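Local coordinates for McyG protein (Microcystis aeruginosa PCC 7806, PDB 4R0M) that binds phenylalanyl-adenylate in its adenylation domain and probably activates an aromatic substrate for transfer to its peptidyl carrier domain in microcystin synthesis, at residues R373-D376 and Q377-P381; Y402-N405 and E406-Q409; S549-I552 and Q553-D556. All coordinates share one frame; numbering follows the deposited sequence.

Interaction 1 (R373-D376 and Q377-P381); sequences RIVD and QENNP
At the end of strand 370-375 the backbone folds back on itself, Val375 and Pro381 forming a single beta bridge with CA atoms 4.3 Å apart. Asp376 N donates to Asn380 O at 3.1 Å, and the type I beta turn from Asp376 to Asn379 is closed by a bond from Asn379 N to Asp376 O. The Asp376 side chain ties the turn together from within. With CG set between its own backbone N and carbonyl carbon (chi1 56°), OD1 is turned toward the backbone N-H groups of the loop and accepts from Asn380 N at 2.8 Å, a fairly straight bond (159° at the hydrogen) made on the syn side but out of the carboxylate plane. The same oxygen takes a weak, bent bond of the Asx-turn kind from Glu378 N at 3.0 Å. Beyond it, the side chains of Asp376 and Asn380 run side by side in the same direction. Replacing Asp376 with an alanine would probably leave the N-H groups of Glu378 and Asn380 without this acceptor and the turn freer to flex. Val375 lays CG1 against the Asn380-Pro381 peptide, 3.7 Å from Pro381 N. Antiparallel strand 388-394 lies alongside: its Arg389 and Gln391 bond to Asn379 OD1, and Gln391 also accepts from Arg373, whose guanidinium makes a cation-pi contact with Trp416 of strand 416-419.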
loop_
_atom_site.group_PDB
_atom_site.type_symbol
_atom_site.label_atom_id
_atom_site.label_comp_id
_atom_site.label_asym_id
_atom_site.label_seq_id
_atom_site.Cartn_x
_atom_site.Cartn_y
_atom_site.Cartn_z
ATOM N N ARG A 373 20.316 -0.796 7.306
ATOM C CA ARG A 373 21.652 -0.591 6.742
ATOM C C ARG A 373 21.665 -0.576 5.209
ATOM O O ARG A 373 20.761 -1.109 4.558
ATOM C CB ARG A 373 22.642 -1.635 7.282
ATOM C CG ARG A 373 22.437 -3.048 6.758
ATOM C CD ARG A 373 23.472 -3.998 7.334
ATOM N NE ARG A 373 23.519 -5.264 6.606
ATOM C CZ ARG A 373 24.297 -6.294 6.932
ATOM N NH1 ARG A 373 25.101 -6.224 7.987
ATOM N NH2 ARG A 373 24.268 -7.399 6.202
ATOM N N ILE A 374 22.705 0.045 4.654
ATOM C CA ILE A 374 22.918 0.118 3.211
ATOM C C ILE A 374 24.228 -0.594 2.873
ATOM O O ILE A 374 25.305 -0.166 3.300
ATOM C CB ILE A 374 22.959 1.587 2.721
ATOM C CG1 ILE A 374 21.611 2.294 2.957
ATOM C CG2 ILE A 374 23.391 1.677 1.261
ATOM C CD1 ILE A 374 20.434 1.761 2.159
ATOM N N VAL A 375 24.125 -1.684 2.114
ATOM C CA VAL A 375 25.286 -2.517 1.784
ATOM C C VAL A 375 25.580 -2.580 0.284
ATOM O O VAL A 375 24.734 -2.228 -0.544
ATOM C CB VAL A 375 25.138 -3.961 2.330
ATOM C CG1 VAL A 375 25.132 -3.966 3.850
ATOM C CG2 VAL A 375 23.890 -4.634 1.774
ATOM N N ASP A 376 26.790 -3.026 -0.049
ATOM C CA ASP A 376 27.174 -3.296 -1.434
ATOM C C ASP A 376 26.785 -4.724 -1.827
ATOM O O ASP A 376 26.101 -5.417 -1.069
ATOM C CB ASP A 376 28.680 -3.058 -1.639
ATOM C CG ASP A 376 29.554 -3.867 -0.679
ATOM O OD1 ASP A 376 29.082 -4.873 -0.105
ATOM O OD2 ASP A 376 30.734 -3.493 -0.504
ATOM N N GLN A 377 27.237 -5.158 -3.003
ATOM C CA GLN A 377 26.961 -6.504 -3.518
ATOM C C GLN A 377 27.562 -7.606 -2.641
ATOM O O GLN A 377 27.099 -8.748 -2.663
ATOM C CB GLN A 377 27.483 -6.643 -4.953
ATOM C CG GLN A 377 26.891 -5.654 -5.953
ATOM C CD GLN A 377 25.579 -6.125 -6.559
ATOM O OE1 GLN A 377 24.633 -6.472 -5.849
ATOM N NE2 GLN A 377 25.515 -6.128 -7.887
ATOM N N GLU A 378 28.586 -7.246 -1.868
ATOM C CA GLU A 378 29.333 -8.183 -1.026
ATOM C C GLU A 378 28.736 -8.342 0.377
ATOM O O GLU A 378 29.265 -9.101 1.196
ATOM C CB GLU A 378 30.792 -7.722 -0.907
ATOM C CG GLU A 378 31.591 -7.753 -2.203
ATOM C CD GLU A 378 32.212 -9.111 -2.487
ATOM O OE1 GLU A 378 32.676 -9.776 -1.534
ATOM O OE2 GLU A 378 32.248 -9.508 -3.671
ATOM N N ASN A 379 27.636 -7.633 0.640
ATOM C CA ASN A 379 27.023 -7.551 1.977
ATOM C C ASN A 379 27.900 -6.835 3.009
ATOM O O ASN A 379 27.867 -7.156 4.201
ATOM C CB ASN A 379 26.581 -8.931 2.492
ATOM C CG ASN A 379 25.197 -9.326 2.010
ATOM O OD1 ASN A 379 24.539 -8.588 1.273
ATOM N ND2 ASN A 379 24.746 -10.500 2.430
ATOM N N ASN A 380 28.680 -5.868 2.535
ATOM C CA ASN A 380 29.481 -5.014 3.405
ATOM C C ASN A 380 28.874 -3.616 3.486
ATOM O O ASN A 380 28.578 -3.013 2.451
ATOM C CB ASN A 380 30.930 -4.934 2.914
ATOM C CG ASN A 380 31.704 -6.218 3.157
ATOM O OD1 ASN A 380 31.737 -6.740 4.273
ATOM N ND2 ASN A 380 32.343 -6.729 2.110
ATOM N N PRO A 381 28.676 -3.100 4.717
ATOM C CA PRO A 381 28.112 -1.762 4.912
ATOM C C PRO A 381 28.910 -0.688 4.174
ATOM O O PRO A 381 30.141 -0.660 4.250
ATOM C CB PRO A 381 28.201 -1.559 6.428
ATOM C CG PRO A 381 28.161 -2.937 6.990
ATOM C CD PRO A 381 28.914 -3.785 6.004
#

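Interaction 2 (Y402-N405 and E406-Q409); sequences YNNN and ELNQ
The carboxamide of Asn404 lies obliquely across the base of the Leu407 side chain, with OD1 3.5 Å from Leu407 CB and ND2 beside the CD2 methyl at 4.0 Å. Asn404 is the N-cap of helix 405-411. Its chi1 of -149° departs from a fully anti arrangement, and this twist carries OD1 toward the first turn, where it accepts a long, weak capping bond from Leu407 N. That same N-H also leans toward Asn404 O at 3.3 Å in a second weak, strongly bent bond, and is therefore shared between the side-chain and main-chain oxygens of one residue. Regular helical bonding starts with Asn408 N, which meets Asn404 O at 3.0 Å in the carbonyl plane, and continues with Gln409 N to Asn405 O at 2.9 Å. Two more side chains pass close to these carbonyl oxygens. Asn408 turns back over the Asn404 carbonyl, its CG 3.3 Å from Asn404 O, and its OD1 accepts from Tyr401 N, which pins the chain leading into the helix. Gln409, extended beyond CG, runs alongside Asn405 O, with CG 3.5 Å from that oxygen. Just upstream, Tyr402 bonds through its backbone to Gly191 and rests on Leu123, while Leu407 touches Tyr401. The helix start is thus bonded mainly through its main chain, with the Asn404 amide and its packing on Leu407 added, and the side-chain capping bond probably adds only modestly to the main-chain bonds.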
loop_
_atom_site.group_PDB
_atom_site.type_symbol
_atom_site.label_atom_id
_atom_site.label_comp_id
_atom_site.label_asym_id
_atom_site.label_seq_id
_atom_site.Cartn_x
_atom_site.Cartn_y
_atom_site.Cartn_z
ATOM N N TYR A 402 5.815 -17.914 3.298
ATOM C CA TYR A 402 5.082 -19.172 3.397
ATOM C C TYR A 402 5.511 -20.168 2.318
ATOM O O TYR A 402 5.481 -19.850 1.126
ATOM C CB TYR A 402 3.574 -18.915 3.320
ATOM C CG TYR A 402 2.727 -20.154 3.504
ATOM C CD1 TYR A 402 2.457 -20.651 4.779
ATOM C CD2 TYR A 402 2.190 -20.826 2.406
ATOM C CE1 TYR A 402 1.682 -21.787 4.954
ATOM C CE2 TYR A 402 1.415 -21.964 2.572
ATOM C CZ TYR A 402 1.165 -22.438 3.848
ATOM O OH TYR A 402 0.398 -23.563 4.026
ATOM N N ASN A 403 5.906 -21.365 2.758
ATOM C CA ASN A 403 6.283 -22.482 1.876
ATOM C C ASN A 403 7.199 -22.097 0.710
ATOM O O ASN A 403 6.910 -22.400 -0.449
ATOM C CB ASN A 403 5.032 -23.214 1.361
ATOM C CG ASN A 403 4.376 -24.082 2.422
ATOM O OD1 ASN A 403 4.830 -24.143 3.568
ATOM N ND2 ASN A 403 3.304 -24.765 2.042
ATOM N N ASN A 404 8.304 -21.429 1.030
ATOM C CA ASN A 404 9.226 -20.938 0.012
ATOM C C ASN A 404 10.659 -20.837 0.536
ATOM O O ASN A 404 11.184 -19.737 0.739
ATOM C CB ASN A 404 8.741 -19.583 -0.522
ATOM C CG ASN A 404 9.107 -19.358 -1.976
ATOM O OD1 ASN A 404 10.104 -19.883 -2.476
ATOM N ND2 ASN A 404 8.295 -18.567 -2.665
ATOM N N ASN A 405 11.282 -21.997 0.752
ATOM C CA ASN A 405 12.650 -22.084 1.277
ATOM C C ASN A 405 13.690 -21.452 0.350
ATOM O O ASN A 405 14.656 -20.837 0.813
ATOM C CB ASN A 405 13.028 -23.543 1.561
ATOM C CG ASN A 405 12.092 -24.213 2.553
ATOM O OD1 ASN A 405 11.793 -23.668 3.619
ATOM N ND2 ASN A 405 11.635 -25.412 2.211
ATOM N N GLU A 406 13.479 -21.613 -0.955
ATOM C CA GLU A 406 14.355 -21.048 -1.979
ATOM C C GLU A 406 14.450 -19.529 -1.853
ATOM O O GLU A 406 15.537 -18.958 -1.959
ATOM C CB GLU A 406 13.848 -21.426 -3.372
ATOM C CG GLU A 406 14.879 -21.282 -4.480
ATOM C CD GLU A 406 14.280 -21.487 -5.858
ATOM O OE1 GLU A 406 14.452 -22.589 -6.422
ATOM O OE2 GLU A 406 13.626 -20.555 -6.372
ATOM N N LEU A 407 13.307 -18.885 -1.627
ATOM C CA LEU A 407 13.257 -17.438 -1.450
ATOM C C LEU A 407 13.817 -17.016 -0.091
ATOM O O LEU A 407 14.541 -16.023 -0.000
ATOM C CB LEU A 407 11.827 -16.918 -1.640
ATOM C CG LEU A 407 11.544 -15.420 -1.476
ATOM C CD1 LEU A 407 12.388 -14.561 -2.410
ATOM C CD2 LEU A 407 10.064 -15.158 -1.695
ATOM N N ASN A 408 13.484 -17.774 0.953
ATOM C CA ASN A 408 13.973 -17.502 2.306
ATOM C C ASN A 408 15.498 -17.521 2.410
ATOM O O ASN A 408 16.091 -16.651 3.049
ATOM C CB ASN A 408 13.352 -18.473 3.318
ATOM C CG ASN A 408 11.870 -18.221 3.543
ATOM O OD1 ASN A 408 11.344 -17.160 3.205
ATOM N ND2 ASN A 408 11.189 -19.203 4.122
ATOM N N GLN A 409 16.126 -18.504 1.767
ATOM C CA GLN A 409 17.586 -18.622 1.757
ATOM C C GLN A 409 18.267 -17.490 0.979
ATOM O O GLN A 409 19.412 -17.133 1.266
ATOM C CB GLN A 409 18.014 -19.987 1.210
ATOM C CG GLN A 409 17.834 -21.133 2.199
ATOM C CD GLN A 409 18.247 -22.480 1.631
ATOM O OE1 GLN A 409 17.601 -23.013 0.726
ATOM N NE2 GLN A 409 19.323 -23.044 2.172
#

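Interaction 3 (S549-I552 and Q553-D556); sequences SSRI and QEID
Ser549 begins the helical bonding with Gln553, its O accepting from Gln553 N at 3.0 Å. Gln553 CG lies close to this carbonyl, 3.2 Å from Ser549 O, while Ser549 OG makes a weak hydrogen bond to Gly546 O in the chain just ahead. One residue on, Ser550 O accepts from Glu554 N at 2.9 Å, and the Glu554 CB lies against the same oxygen. Arg551 makes the main side-chain contact. Its CG, anti to the backbone N across the CA-CB bond (chi1 -167°), meets the CD1 methyl of Ile555 at 3.8 Å, the two chains crossing at a slant one helical turn apart. Ile555 sets CG1 beside its own backbone N, which brings that branch over Arg551 O, the oxygen to which Ile555 N donates at 2.8 Å. Farther out the arginine leads to its partners; Arg551 NE and Glu554 OE1 stay 4.8 Å apart, at which distance any attraction is probably slight, and no salt bridge forms. The guanidinium instead pairs with Glu522 and also bonds to Pro520 O, both through NH1. Ile552 completes the first turn, its O accepting from Asp556 N at 2.9 Å in an i to i+4 bond like the three before it. These contacts lie along helix 549-558, the last in the modelled chain, which packs on strand 517-520: Ile552 rests on Tyr517 and Ile519, and Ile555 on Pro520, while Gln553, Glu554 and Asp556 are exposed at the surface.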
loop_
_atom_site.group_PDB
_atom_site.type_symbol
_atom_site.label_atom_id
_atom_site.label_comp_id
_atom_site.label_asym_id
_atom_site.label_seq_id
_atom_site.Cartn_x
_atom_site.Cartn_y
_atom_site.Cartn_z
ATOM N N SER A 549 2.393 -3.160 -29.521
ATOM C CA SER A 549 2.956 -3.080 -30.878
ATOM C C SER A 549 1.980 -2.509 -31.910
ATOM O O SER A 549 2.372 -1.727 -32.777
ATOM C CB SER A 549 3.466 -4.447 -31.333
ATOM O OG SER A 549 4.577 -4.853 -30.552
ATOM N N SER A 550 0.713 -2.896 -31.792
ATOM C CA SER A 550 -0.351 -2.412 -32.669
ATOM C C SER A 550 -0.586 -0.914 -32.487
ATOM O O SER A 550 -0.641 -0.163 -33.467
ATOM C CB SER A 550 -1.650 -3.179 -32.411
ATOM O OG SER A 550 -2.701 -2.687 -33.224
ATOM N N ARG A 551 -0.726 -0.494 -31.230
ATOM C CA ARG A 551 -0.931 0.911 -30.886
ATOM C C ARG A 551 0.288 1.754 -31.264
ATOM O O ARG A 551 0.136 2.858 -31.786
ATOM C CB ARG A 551 -1.262 1.058 -29.396
ATOM C CG ARG A 551 -1.800 2.426 -29.005
ATOM C CD ARG A 551 -2.561 2.375 -27.691
ATOM N NE ARG A 551 -3.836 1.673 -27.826
ATOM C CZ ARG A 551 -4.721 1.515 -26.846
ATOM N NH1 ARG A 551 -4.485 2.010 -25.636
ATOM N NH2 ARG A 551 -5.850 0.860 -27.078
ATOM N N ILE A 552 1.484 1.219 -31.008
ATOM C CA ILE A 552 2.745 1.867 -31.385
ATOM C C ILE A 552 2.782 2.175 -32.885
ATOM O O ILE A 552 3.049 3.312 -33.283
ATOM C CB ILE A 552 3.975 1.023 -30.965
ATOM C CG1 ILE A 552 4.159 1.079 -29.442
ATOM C CG2 ILE A 552 5.241 1.506 -31.668
ATOM C CD1 ILE A 552 5.048 -0.008 -28.873
ATOM N N GLN A 553 2.496 1.163 -33.704
ATOM C CA GLN A 553 2.446 1.324 -35.157
ATOM C C GLN A 553 1.377 2.337 -35.562
ATOM O O GLN A 553 1.634 3.217 -36.384
ATOM C CB GLN A 553 2.211 -0.021 -35.856
ATOM C CG GLN A 553 3.374 -1.003 -35.754
ATOM C CD GLN A 553 4.665 -0.467 -36.353
ATOM O OE1 GLN A 553 4.714 -0.093 -37.527
ATOM N NE2 GLN A 553 5.721 -0.433 -35.545
ATOM N N GLU A 554 0.194 2.212 -34.959
ATOM C CA GLU A 554 -0.942 3.098 -35.221
ATOM C C GLU A 554 -0.610 4.568 -34.945
ATOM O O GLU A 554 -0.983 5.451 -35.725
ATOM C CB GLU A 554 -2.154 2.660 -34.392
ATOM C CG GLU A 554 -3.450 3.391 -34.716
ATOM C CD GLU A 554 -4.535 3.167 -33.675
ATOM O OE1 GLU A 554 -4.206 2.830 -32.516
ATOM O OE2 GLU A 554 -5.726 3.338 -34.014
ATOM N N ILE A 555 0.086 4.819 -33.836
ATOM C CA ILE A 555 0.532 6.167 -33.478
ATOM C C ILE A 555 1.602 6.642 -34.461
ATOM O O ILE A 555 1.552 7.777 -34.940
ATOM C CB ILE A 555 1.051 6.235 -32.021
ATOM C CG1 ILE A 555 -0.098 5.989 -31.038
ATOM C CG2 ILE A 555 1.685 7.591 -31.724
ATOM C CD1 ILE A 555 0.351 5.460 -29.695
ATOM N N ASP A 556 2.552 5.759 -34.769
ATOM C CA ASP A 556 3.611 6.051 -35.733
ATOM C C ASP A 556 3.049 6.338 -37.128
ATOM O O ASP A 556 3.585 7.173 -37.858
ATOM C CB ASP A 556 4.617 4.901 -35.790
ATOM C CG ASP A 556 5.966 5.332 -36.334
ATOM O OD1 ASP A 556 6.488 6.376 -35.888
ATOM O OD2 ASP A 556 6.511 4.619 -37.203
#

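Followed from the N terminus, the three contacts come in series, none nested in or crossing another, and each is confined to one short continuous run of chain. Interaction 1 closes the reversal at the end of strand 370-375, before the chain returns along strand 388-394. After that strand, interaction 2 starts helix 405-411, which leads to strands 412-413 and 416-419 of the same antiparallel sheet; the centres of interactions 1 and 2 are about 22 Å apart, their nearest atoms about 9 Å. Interaction 3 lies far off, about 42 Å from interaction 2 centre to centre, within helix 549-558, the last modelled helix, where it packs on strand 517-520. No two of them touch.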